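Local coordinates for ABC transporter, periplasmic substrate-binding protein (Vibrio cholerae O1 biovar eltor, PDB 1TWY) that probably binds phosphate in the periplasm and delivers it to an ABC-type importer, as an extracytoplasmic solute receptor, at residues V38-D43 against Y271-P276; A77-T82 against E250-F255; Q122-G125 against G129-T132. All coordinates share one frame; numbering follows the deposited sequence.

Interaction 1 (V38-D43 against Y271-P276)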
ATOM      1  N   VAL A  38      -0.929   4.835   5.756  1.00 19.43           N
ATOM      2  CA  VAL A  38      -1.834   5.993   5.760  1.00 19.57           C
ATOM      3  C   VAL A  38      -1.287   7.068   6.603  1.00 19.92           C
ATOM      4  O   VAL A  38      -1.478   8.272   6.349  1.00 19.03           O
ATOM      5  CB  VAL A  38      -3.199   5.616   6.212  1.00 16.53           C
ATOM      6  CG1 VAL A  38      -4.158   6.832   6.022  1.00 20.39           C
ATOM      7  CG2 VAL A  38      -3.693   4.534   5.399  1.00 18.23           C
ATOM      8  N   ALA A  39      -0.525   6.791   7.650  1.00 17.90           N
ATOM      9  CA  ALA A  39      -0.079   7.821   8.569  1.00 18.73           C
ATOM     10  C   ALA A  39       0.890   8.834   7.866  1.00 19.06           C
ATOM     11  O   ALA A  39       0.972   9.934   8.284  1.00 24.98           O
ATOM     12  CB  ALA A  39       0.641   7.224   9.754  1.00 21.58           C
ATOM     13  N   ARG A  40       1.615   8.401   6.881  1.00 25.51           N
ATOM     14  CA  ARG A  40       2.568   9.264   6.087  1.00 24.47           C
ATOM     15  C   ARG A  40       1.745  10.472   5.538  1.00 22.50           C
ATOM     16  O   ARG A  40       1.998  11.627   5.852  1.00 31.25           O
ATOM     17  CB  ARG A  40       3.171   8.430   4.939  1.00 28.12           C
ATOM     18  CG  ARG A  40       4.053   7.233   5.455  1.00 39.53           C
ATOM     19  CD  ARG A  40       5.025   6.663   4.393  1.00 42.41           C
ATOM     20  NE  ARG A  40       5.801   7.762   3.820  1.00 52.26           N
ATOM     21  CZ  ARG A  40       5.901   8.041   2.525  1.00 58.66           C
ATOM     22  NH1 ARG A  40       5.265   7.311   1.603  1.00 60.89           N
ATOM     23  NH2 ARG A  40       6.645   9.072   2.149  1.00 56.42           N
ATOM     24  N   ILE A  41       0.604  10.218   4.939  1.00 21.33           N
ATOM     25  CA  ILE A  41      -0.207  11.352   4.427  1.00 22.96           C
ATOM     26  C   ILE A  41      -1.061  11.964   5.510  1.00 25.13           C
ATOM     27  O   ILE A  41      -1.255  13.156   5.543  1.00 20.35           O
ATOM     28  CB  ILE A  41      -0.993  10.942   3.176  1.00 23.93           C
ATOM     29  CG1 ILE A  41      -1.654  12.127   2.466  1.00 23.65           C
ATOM     30  CG2 ILE A  41      -2.104   9.871   3.470  1.00 20.44           C
ATOM     31  CD1 ILE A  41      -0.617  13.272   1.968  1.00 28.87           C
HETATM   32  N   MSE A  42      -1.473  11.152   6.511  1.00 21.71           N
HETATM   33  CA  MSE A  42      -2.306  11.730   7.565  1.00 18.13           C
HETATM   34  C   MSE A  42      -1.585  12.751   8.402  1.00 18.41           C
HETATM   35  O   MSE A  42      -2.168  13.720   8.864  1.00 23.16           O
HETATM   36  CB  MSE A  42      -2.998  10.660   8.468  1.00 16.88           C
HETATM   37  CG  MSE A  42      -3.953  11.096   9.461  1.00 16.41           C
HETATM   38 SE   MSE A  42      -5.534  11.867   8.504  1.00 27.36          SE
HETATM   39  CE  MSE A  42      -6.087  10.358   7.435  1.00 22.14           C
ATOM     40  N   ASP A  43      -0.278  12.516   8.581  1.00 22.71           N
ATOM     41  CA  ASP A  43       0.503  13.506   9.291  1.00 23.71           C
ATOM     42  C   ASP A  43       0.426  14.926   8.642  1.00 27.11           C
ATOM     43  O   ASP A  43       0.228  15.946   9.285  1.00 26.35           O
ATOM     44  CB  ASP A  43       1.960  13.078   9.282  1.00 25.19           C
ATOM     45  CG  ASP A  43       2.317  12.049  10.368  1.00 27.55           C
ATOM     46  OD1 ASP A  43       1.525  11.813  11.332  1.00 27.32           O
ATOM     47  OD2 ASP A  43       3.279  11.339  10.156  1.00 29.63           O
ATOM     48  N   TYR A 271       0.761  14.357  -3.230  1.00 18.92           N
ATOM     49  CA  TYR A 271       1.748  13.351  -2.710  1.00 18.86           C
ATOM     50  C   TYR A 271       1.791  12.012  -3.444  1.00 22.02           C
ATOM     51  O   TYR A 271       2.567  11.071  -3.095  1.00 23.98           O
ATOM     52  CB  TYR A 271       1.577  13.214  -1.222  1.00 24.06           C
ATOM     53  CG  TYR A 271       2.168  14.346  -0.362  1.00 22.93           C
ATOM     54  CD1 TYR A 271       1.565  15.577  -0.208  1.00 21.04           C
ATOM     55  CD2 TYR A 271       3.433  14.189   0.239  1.00 21.26           C
ATOM     56  CE1 TYR A 271       2.143  16.588   0.556  1.00 22.54           C
ATOM     57  CE2 TYR A 271       3.977  15.149   0.993  1.00 24.12           C
ATOM     58  CZ  TYR A 271       3.344  16.355   1.176  1.00 21.39           C
ATOM     59  OH  TYR A 271       3.895  17.379   1.889  1.00 21.30           O
ATOM     60  N   GLY A 272       1.080  11.890  -4.526  1.00 23.86           N
ATOM     61  CA  GLY A 272       1.127  10.705  -5.403  1.00 23.03           C
ATOM     62  C   GLY A 272       0.099   9.672  -5.069  1.00 21.79           C
ATOM     63  O   GLY A 272       0.145   8.622  -5.690  1.00 25.41           O
ATOM     64  N   TYR A 273      -0.931   9.990  -4.249  1.00 17.12           N
ATOM     65  CA  TYR A 273      -1.958   8.993  -4.034  1.00 17.52           C
ATOM     66  C   TYR A 273      -3.093   9.263  -5.009  1.00 22.02           C
ATOM     67  O   TYR A 273      -3.118  10.335  -5.638  1.00 24.10           O
ATOM     68  CB  TYR A 273      -2.439   8.956  -2.609  1.00 16.66           C
ATOM     69  CG  TYR A 273      -1.315   8.751  -1.638  1.00 20.23           C
ATOM     70  CD1 TYR A 273      -0.788   7.521  -1.469  1.00 19.21           C
ATOM     71  CD2 TYR A 273      -0.760   9.797  -0.992  1.00 18.24           C
ATOM     72  CE1 TYR A 273       0.231   7.326  -0.619  1.00 18.99           C
ATOM     73  CE2 TYR A 273       0.302   9.620  -0.118  1.00 22.81           C
ATOM     74  CZ  TYR A 273       0.796   8.376   0.034  1.00 21.98           C
ATOM     75  OH  TYR A 273       1.866   8.142   0.872  1.00 21.81           O
ATOM     76  N   ILE A 274      -3.994   8.340  -5.166  1.00 18.62           N
ATOM     77  CA  ILE A 274      -4.947   8.316  -6.321  1.00 18.22           C
ATOM     78  C   ILE A 274      -6.379   8.401  -5.852  1.00 19.28           C
ATOM     79  O   ILE A 274      -6.850   7.674  -4.971  1.00 18.94           O
ATOM     80  CB  ILE A 274      -4.779   7.068  -7.151  1.00 24.60           C
ATOM     81  CG1 ILE A 274      -3.384   7.069  -7.830  1.00 25.68           C
ATOM     82  CG2 ILE A 274      -5.813   6.966  -8.233  1.00 29.30           C
ATOM     83  CD1 ILE A 274      -2.640   5.814  -7.452  1.00 37.31           C
HETATM   84  N   MSE A 275      -7.123   9.329  -6.438  1.00 18.06           N
HETATM   85  CA  MSE A 275      -8.511   9.478  -6.040  1.00 20.73           C
HETATM   86  C   MSE A 275      -9.324   8.295  -6.628  1.00 23.45           C
HETATM   87  O   MSE A 275      -9.165   7.992  -7.783  1.00 25.38           O
HETATM   88  CB  MSE A 275      -9.089  10.809  -6.585  1.00 23.73           C
HETATM   89  CG  MSE A 275      -8.581  12.041  -5.876  1.00 21.97           C
HETATM   90 SE   MSE A 275      -9.094  12.041  -4.024  1.00 37.79          SE
HETATM   91  CE  MSE A 275      -7.576  11.561  -3.297  1.00 26.47           C
ATOM     92  N   PRO A 276     -10.218   7.703  -5.864  1.00 28.35           N
ATOM     93  CA  PRO A 276     -11.143   6.669  -6.381  1.00 33.36           C
ATOM     94  C   PRO A 276     -11.979   7.122  -7.610  1.00 31.88           C
ATOM     95  O   PRO A 276     -12.331   8.273  -7.325  1.00 31.26           O
ATOM     96  CB  PRO A 276     -12.081   6.472  -5.210  1.00 35.54           C
ATOM     97  CG  PRO A 276     -11.314   6.799  -4.073  1.00 34.88           C
ATOM     98  CD  PRO A 276     -10.540   8.076  -4.494  1.00 28.39           C
TER
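Tyr271 and Tyr273 flank, in sequence, Gly272, the C-prime glycine of a Schellman motif that ends helix 262-270. Both tyrosines turn toward helix 36-52 and meet Ile41 there. Ile41 divides its side chain between the two rings. Ile41 CB lies 3.8 Å from Tyr273 CE2. Ile41 CD1 reaches further and sits 3.8 Å from Tyr271 CG. The split follows from the torsions: CG1 is anti to the backbone N (chi1 -170°), and the turn at chi2 (59°) then carries CD1 to Tyr271. Ile41 and Tyr273 pass each other in opposite directions. Arg40 crosses Tyr273 at about a right angle. Arg40 NH1 is 3.6 Å from Tyr273 OH, a contact without a hydrogen bond, and the guanidinium and ring planes are 62° apart. Ile41 is buried and Tyr271 exposed, so the apolar contact reaches the surface at Tyr271; Arg40 lies at the exposed margin. Tyr273 is also packed on Phe239 and on Ile268 of the preceding helix. With its positive phi, Gly272 turns the chain out of the helix. Tyr273 N bonds back to Ile268 O, and Gly272 N to Val269 O. This is the classic Schellman helix end, here bringing Tyr271 and Tyr273 against helix 36-52.

Interaction 2 (A77-T82 against E250-F255)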
ATOM      1  N   ALA A  77      -9.508   4.959  20.123  1.00 21.25           N
ATOM      2  CA  ALA A  77      -9.329   5.849  18.977  1.00 23.99           C
ATOM      3  C   ALA A  77     -10.690   6.399  18.518  1.00 25.84           C
ATOM      4  O   ALA A  77     -11.672   5.706  18.651  1.00 26.27           O
ATOM      5  CB  ALA A  77      -8.686   5.070  17.785  1.00 24.59           C
ATOM      6  N   ASP A  78     -10.734   7.623  17.966  1.00 20.93           N
ATOM      7  CA  ASP A  78     -11.898   8.196  17.364  1.00 22.63           C
ATOM      8  C   ASP A  78     -12.070   7.769  15.911  1.00 24.79           C
ATOM      9  O   ASP A  78     -13.192   7.679  15.409  1.00 21.90           O
ATOM     10  CB  ASP A  78     -11.829   9.672  17.426  1.00 21.34           C
ATOM     11  CG  ASP A  78     -11.764  10.185  18.828  1.00 29.13           C
ATOM     12  OD1 ASP A  78     -12.771  10.004  19.574  1.00 32.70           O
ATOM     13  OD2 ASP A  78     -10.766  10.764  19.255  1.00 28.62           O
ATOM     14  N   ILE A  79     -10.922   7.540  15.241  1.00 20.70           N
ATOM     15  CA  ILE A  79     -10.864   7.190  13.853  1.00 19.74           C
ATOM     16  C   ILE A  79      -9.874   6.095  13.642  1.00 18.74           C
ATOM     17  O   ILE A  79      -8.856   6.191  14.243  1.00 19.46           O
ATOM     18  CB  ILE A  79     -10.553   8.449  12.925  1.00 19.22           C
ATOM     19  CG1 ILE A  79     -11.550   9.583  13.262  1.00 23.10           C
ATOM     20  CG2 ILE A  79     -10.679   8.025  11.473  1.00 16.70           C
ATOM     21  CD1 ILE A  79     -11.255  10.922  12.618  1.00 18.13           C
ATOM     22  N   ALA A  80     -10.090   5.110  12.793  1.00 17.38           N
ATOM     23  CA  ALA A  80      -8.991   4.235  12.448  1.00 19.92           C
ATOM     24  C   ALA A  80      -8.627   4.494  10.964  1.00 19.75           C
ATOM     25  O   ALA A  80      -9.420   4.934  10.136  1.00 17.68           O
ATOM     26  CB  ALA A  80      -9.298   2.816  12.693  1.00 19.21           C
HETATM   27  N   MSE A  81      -7.399   4.097  10.600  1.00 17.64           N
HETATM   28  CA  MSE A  81      -7.000   4.176   9.247  1.00 18.04           C
HETATM   29  C   MSE A  81      -6.376   2.784   8.886  1.00 18.29           C
HETATM   30  O   MSE A  81      -5.681   2.190   9.715  1.00 18.72           O
HETATM   31  CB  MSE A  81      -6.039   5.366   9.006  1.00 22.11           C
HETATM   32  CG  MSE A  81      -4.864   5.333   9.760  1.00 31.61           C
HETATM   33 SE   MSE A  81      -3.992   7.204   9.741  1.00 26.23          SE
HETATM   34  CE  MSE A  81      -3.069   6.567  11.308  1.00 25.01           C
ATOM     35  N   THR A  82      -6.696   2.275   7.720  1.00 16.14           N
ATOM     36  CA  THR A  82      -6.156   0.999   7.259  1.00 16.60           C
ATOM     37  C   THR A  82      -5.626   1.168   5.865  1.00 17.53           C
ATOM     38  O   THR A  82      -6.014   2.015   5.139  1.00 19.53           O
ATOM     39  CB  THR A  82      -7.169  -0.174   7.247  1.00 19.23           C
ATOM     40  OG1 THR A  82      -8.163  -0.010   6.207  1.00 22.20           O
ATOM     41  CG2 THR A  82      -7.880  -0.333   8.580  1.00 20.06           C
ATOM     42  N   GLU A 250     -18.778  15.815  17.711  1.00 47.90           N
ATOM     43  CA  GLU A 250     -18.672  16.810  16.648  1.00 49.39           C
ATOM     44  C   GLU A 250     -17.240  17.080  16.142  1.00 45.00           C
ATOM     45  O   GLU A 250     -17.051  17.368  14.955  1.00 45.44           O
ATOM     46  CB  GLU A 250     -19.311  18.159  17.101  1.00 55.41           C
ATOM     47  CG  GLU A 250     -20.749  18.068  17.683  1.00 62.53           C
ATOM     48  CD  GLU A 250     -21.677  17.082  16.942  1.00 72.18           C
ATOM     49  OE1 GLU A 250     -22.016  15.994  17.522  1.00 73.64           O
ATOM     50  OE2 GLU A 250     -22.064  17.387  15.778  1.00 68.36           O
ATOM     51  N   GLN A 251     -16.237  17.061  17.020  1.00 43.32           N
ATOM     52  CA  GLN A 251     -14.861  17.338  16.573  1.00 43.69           C
ATOM     53  C   GLN A 251     -14.460  16.220  15.548  1.00 35.70           C
ATOM     54  O   GLN A 251     -13.916  16.532  14.509  1.00 36.00           O
ATOM     55  CB  GLN A 251     -13.841  17.386  17.743  1.00 48.53           C
ATOM     56  CG  GLN A 251     -14.142  18.377  18.940  1.00 58.35           C
ATOM     57  CD  GLN A 251     -15.494  18.082  19.682  1.00 67.20           C
ATOM     58  OE1 GLN A 251     -15.792  16.924  20.054  1.00 64.09           O
ATOM     59  NE2 GLN A 251     -16.322  19.132  19.853  1.00 73.36           N
ATOM     60  N   THR A 252     -14.738  14.962  15.864  1.00 35.21           N
ATOM     61  CA  THR A 252     -14.577  13.842  14.923  1.00 33.42           C
ATOM     62  C   THR A 252     -15.327  14.113  13.576  1.00 30.68           C
ATOM     63  O   THR A 252     -14.723  14.042  12.486  1.00 25.94           O
ATOM     64  CB  THR A 252     -15.045  12.526  15.582  1.00 30.50           C
ATOM     65  OG1 THR A 252     -14.223  12.215  16.727  1.00 33.90           O
ATOM     66  CG2 THR A 252     -14.798  11.329  14.630  1.00 34.84           C
ATOM     67  N   LYS A 253     -16.608  14.490  13.615  1.00 32.11           N
ATOM     68  CA  LYS A 253     -17.336  14.743  12.370  1.00 33.34           C
ATOM     69  C   LYS A 253     -16.698  15.877  11.537  1.00 32.47           C
ATOM     70  O   LYS A 253     -16.561  15.797  10.333  1.00 30.12           O
ATOM     71  CB  LYS A 253     -18.820  15.031  12.682  1.00 37.14           C
ATOM     72  CG  LYS A 253     -19.485  13.776  13.258  1.00 48.35           C
ATOM     73  CD  LYS A 253     -21.043  13.720  13.144  1.00 52.77           C
ATOM     74  CE  LYS A 253     -21.745  14.973  13.636  1.00 54.28           C
ATOM     75  NZ  LYS A 253     -23.044  14.612  14.337  1.00 50.50           N
ATOM     76  N   GLU A 254     -16.243  16.927  12.189  1.00 29.61           N
ATOM     77  CA  GLU A 254     -15.549  17.990  11.536  1.00 31.38           C
ATOM     78  C   GLU A 254     -14.199  17.556  10.873  1.00 26.57           C
ATOM     79  O   GLU A 254     -13.887  17.993   9.765  1.00 29.60           O
ATOM     80  CB  GLU A 254     -15.344  19.134  12.529  1.00 34.12           C
ATOM     81  CG  GLU A 254     -14.855  20.411  11.927  1.00 41.62           C
ATOM     82  CD  GLU A 254     -14.953  21.617  12.899  1.00 56.36           C
ATOM     83  OE1 GLU A 254     -15.559  21.518  14.009  1.00 56.62           O
ATOM     84  OE2 GLU A 254     -14.412  22.677  12.542  1.00 61.21           O
ATOM     85  N   PHE A 255     -13.441  16.717  11.544  1.00 26.78           N
ATOM     86  CA  PHE A 255     -12.210  16.221  10.909  1.00 27.56           C
ATOM     87  C   PHE A 255     -12.542  15.297   9.703  1.00 21.23           C
ATOM     88  O   PHE A 255     -11.887  15.391   8.605  1.00 23.95           O
ATOM     89  CB  PHE A 255     -11.313  15.497  11.918  1.00 24.00           C
ATOM     90  CG  PHE A 255      -9.979  15.197  11.370  1.00 26.84           C
ATOM     91  CD1 PHE A 255      -9.127  16.220  10.973  1.00 27.88           C
ATOM     92  CD2 PHE A 255      -9.553  13.881  11.203  1.00 26.58           C
ATOM     93  CE1 PHE A 255      -7.923  15.966  10.456  1.00 26.09           C
ATOM     94  CE2 PHE A 255      -8.316  13.603  10.651  1.00 27.41           C
ATOM     95  CZ  PHE A 255      -7.497  14.601  10.298  1.00 24.17           C
TER
HETATM   96  O   HOH W   1     -15.735  10.281  18.188  1.00 37.96           O
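The Phe255 ring is met at its edge, in its own plane, by Ile79 CD1, which lies 3.7 Å from Phe255 CD2. Segment 77-82 places nothing over either face of this ring. Tyr49 of helix 36-52 packs with it edge-to-face. The Asp78 carboxylate is the other flat group. Its OD2 accepts a hydrogen bond from Thr31 N, and Asp78 OD1 accepts one from a water at 3.3 Å. That water also donates to Thr252 OG1, at 2.9 Å, and so bridges the residue before strand 79-82 and the helix, with a long leg to Asp78.

Thr252 sits between the apolar and the polar parts of the contact. Its methyl is anti to the backbone N and its hydroxyl anti to the carbonyl carbon (chi1 -63°). This puts Thr252 CG2 3.9 Å from Ile79 CG1 and Thr252 OG1 3.6 Å from Asp78 CB. No direct hydrogen bond joins Asp78 and Thr252. OG1 is also hydrogen-bonded to Asp249 OD1, just before the helix.

The contact seats the first turns of helix 250-260 on the start of strand 79-82. Ile30 and Ile241, from two other strands of the sheet, extend the apolar part. The chemistry implies an apolar join with a polar border. Since the water gives a hydrogen to both Asp78 and Thr252, it can link two acceptors that do not bond to each other.

Interaction 3 (Q122-G125 against G129-T132)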
ATOM      1  N   GLN A 122       2.390 -15.694 -13.354  1.00 22.47           N
ATOM      2  CA  GLN A 122       3.825 -15.563 -13.522  1.00 20.70           C
ATOM      3  C   GLN A 122       4.486 -14.918 -12.350  1.00 18.39           C
ATOM      4  O   GLN A 122       5.445 -15.389 -11.829  1.00 18.48           O
ATOM      5  CB  GLN A 122       4.097 -14.786 -14.779  1.00 20.31           C
ATOM      6  CG  GLN A 122       3.667 -15.560 -16.081  1.00 22.20           C
ATOM      7  CD  GLN A 122       3.829 -14.758 -17.382  1.00 23.25           C
ATOM      8  OE1 GLN A 122       3.623 -13.536 -17.359  1.00 21.79           O
ATOM      9  NE2 GLN A 122       4.401 -15.372 -18.397  1.00 25.04           N
ATOM     10  N   LEU A 123       3.979 -13.766 -11.945  1.00 18.72           N
ATOM     11  CA  LEU A 123       4.599 -13.115 -10.777  1.00 16.95           C
ATOM     12  C   LEU A 123       4.493 -13.898  -9.554  1.00 16.74           C
ATOM     13  O   LEU A 123       5.422 -13.945  -8.774  1.00 18.53           O
ATOM     14  CB  LEU A 123       3.970 -11.709 -10.623  1.00 21.20           C
ATOM     15  CG  LEU A 123       4.709 -10.743  -9.664  1.00 21.49           C
ATOM     16  CD1 LEU A 123       6.093 -10.458 -10.106  1.00 21.47           C
ATOM     17  CD2 LEU A 123       3.878  -9.473  -9.631  1.00 26.61           C
ATOM     18  N   TYR A 124       3.377 -14.552  -9.305  1.00 18.63           N
ATOM     19  CA  TYR A 124       3.280 -15.429  -8.154  1.00 17.98           C
ATOM     20  C   TYR A 124       4.319 -16.527  -8.197  1.00 16.96           C
ATOM     21  O   TYR A 124       5.046 -16.812  -7.226  1.00 15.36           O
ATOM     22  CB  TYR A 124       1.848 -16.017  -8.091  1.00 17.51           C
ATOM     23  CG  TYR A 124       1.673 -17.064  -7.003  1.00 17.64           C
ATOM     24  CD1 TYR A 124       1.313 -16.699  -5.696  1.00 18.56           C
ATOM     25  CD2 TYR A 124       1.881 -18.442  -7.239  1.00 19.35           C
ATOM     26  CE1 TYR A 124       1.107 -17.598  -4.690  1.00 19.20           C
ATOM     27  CE2 TYR A 124       1.707 -19.312  -6.264  1.00 18.39           C
ATOM     28  CZ  TYR A 124       1.343 -18.918  -4.925  1.00 21.92           C
ATOM     29  OH  TYR A 124       1.159 -19.881  -3.919  1.00 22.55           O
ATOM     30  N   GLY A 125       4.359 -17.218  -9.332  1.00 17.11           N
ATOM     31  CA  GLY A 125       5.406 -18.195  -9.505  1.00 14.92           C
ATOM     32  C   GLY A 125       6.840 -17.833  -9.361  1.00 16.44           C
ATOM     33  O   GLY A 125       7.673 -18.554  -8.729  1.00 16.27           O
ATOM     34  N   GLY A 129       9.402 -19.013  -6.083  1.00 18.38           N
ATOM     35  CA  GLY A 129      10.585 -19.700  -6.440  1.00 21.02           C
ATOM     36  C   GLY A 129      10.267 -20.878  -7.389  1.00 19.85           C
ATOM     37  O   GLY A 129      11.193 -21.652  -7.700  1.00 22.51           O
ATOM     38  N   GLN A 130       9.063 -20.931  -7.906  1.00 21.76           N
ATOM     39  CA  GLN A 130       8.655 -21.966  -8.864  1.00 23.10           C
ATOM     40  C   GLN A 130       9.137 -21.663 -10.270  1.00 21.91           C
ATOM     41  O   GLN A 130       9.537 -22.557 -11.034  1.00 22.89           O
ATOM     42  CB  GLN A 130       7.159 -22.105  -8.881  1.00 21.17           C
ATOM     43  CG  GLN A 130       6.565 -22.613  -7.590  1.00 18.52           C
ATOM     44  CD  GLN A 130       5.011 -22.393  -7.501  1.00 18.45           C
ATOM     45  OE1 GLN A 130       4.352 -21.876  -8.433  1.00 21.55           O
ATOM     46  NE2 GLN A 130       4.450 -22.723  -6.347  1.00 22.30           N
ATOM     47  N   ILE A 131       9.188 -20.392 -10.615  1.00 21.76           N
ATOM     48  CA  ILE A 131       9.688 -19.931 -11.892  1.00 22.11           C
ATOM     49  C   ILE A 131      11.028 -19.262 -11.634  1.00 24.16           C
ATOM     50  O   ILE A 131      11.084 -18.290 -10.891  1.00 21.75           O
ATOM     51  CB  ILE A 131       8.739 -18.947 -12.496  1.00 20.62           C
ATOM     52  CG1 ILE A 131       7.415 -19.635 -12.805  1.00 20.18           C
ATOM     53  CG2 ILE A 131       9.443 -18.292 -13.714  1.00 23.06           C
ATOM     54  CD1 ILE A 131       6.343 -18.740 -13.249  1.00 22.54           C
ATOM     55  N   THR A 132      12.132 -19.784 -12.175  1.00 17.09           N
ATOM     56  CA  THR A 132      13.457 -19.350 -11.760  1.00 16.24           C
ATOM     57  C   THR A 132      14.351 -18.732 -12.894  1.00 17.21           C
ATOM     58  O   THR A 132      15.438 -18.226 -12.582  1.00 20.83           O
ATOM     59  CB  THR A 132      14.262 -20.424 -11.092  1.00 26.45           C
ATOM     60  OG1 THR A 132      14.364 -21.538 -12.006  1.00 24.67           O
ATOM     61  CG2 THR A 132      13.611 -20.975  -9.804  1.00 28.52           C
TER
HETATM   62  O   HOH W   2       1.857 -22.623  -4.749  1.00 36.05           O
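Gly129 N makes a weak bond to Gly125 O, 3.2 Å long and strongly bent. Gly129 is the first residue to leave helical angles after helix 120-128, and its phi is positive.

Gln130 N approaches the same oxygen. It lies 2.9 Å from Gly125 O, again with a bent and weak bond. The Gln130 side chain runs extended beyond CG, and its amide ends beside Tyr124. Gln130 OE1 comes near the ring obliquely, 4.3 Å from Tyr124 CE2. Gln130 NE2 donates to a water at 3.0 Å. The same water is 2.9 Å from Tyr124 OH, and it sits at the edge of the tyrosine ring, in the ring plane. The Tyr124 side chain is about 5 Å from the bound magnesium ion, whose site includes Gly164 and Thr166.

The turn is a Schellman motif. Gly129 takes the C-prime position, and the bond from Gln130 N to Gly125 O belongs to the motif.

Ile131 N makes the straightest of the three bonds to this oxygen, 3.0 Å from Gly125 O with an angle of 163° at the hydrogen. It comes from above the carbonyl plane, 68° out of it. The oxygen takes three successive amides, but only the bond from Ile131 is not weak. The Ile131 side chain then lies along the helix backbone. Ile131 CB is 3.8 Å from Gly125 C, and Ile131 CD1 is 3.7 Å from Gln122 O. Gly125 carries no side chain, so the isoleucine can lie directly on its backbone. Val137 and Gln136 pack on Ile131 as well.

Thr132 turns away from the helix. Its N bonds to Gln136 OE1, and its backbone pairs with Ile144 as the chain heads for strand 145-149.

Overall arrangement
The three contacts are nested along the chain. Interaction 1 closes the longest loop, joining residues near the start to the end of the modelled chain. Interaction 2 lies inside it, and interaction 3 lies inside both. Interactions 1 and 2 have centres 16 Å apart. Helix 36-52, part of interaction 1, links them: Met42 touches Met81 and Phe255, and Val38 packs on Met81, so the two contacts pack directly on each other. Interaction 3 is on the opposite side of the chain's centre, with its centre 31 Å from that of interaction 1 and 42 Å from that of interaction 2. This separation is consistent with the two-lobed fold of periplasmic binding proteins. The N- and C-terminal segments probably build one lobe together.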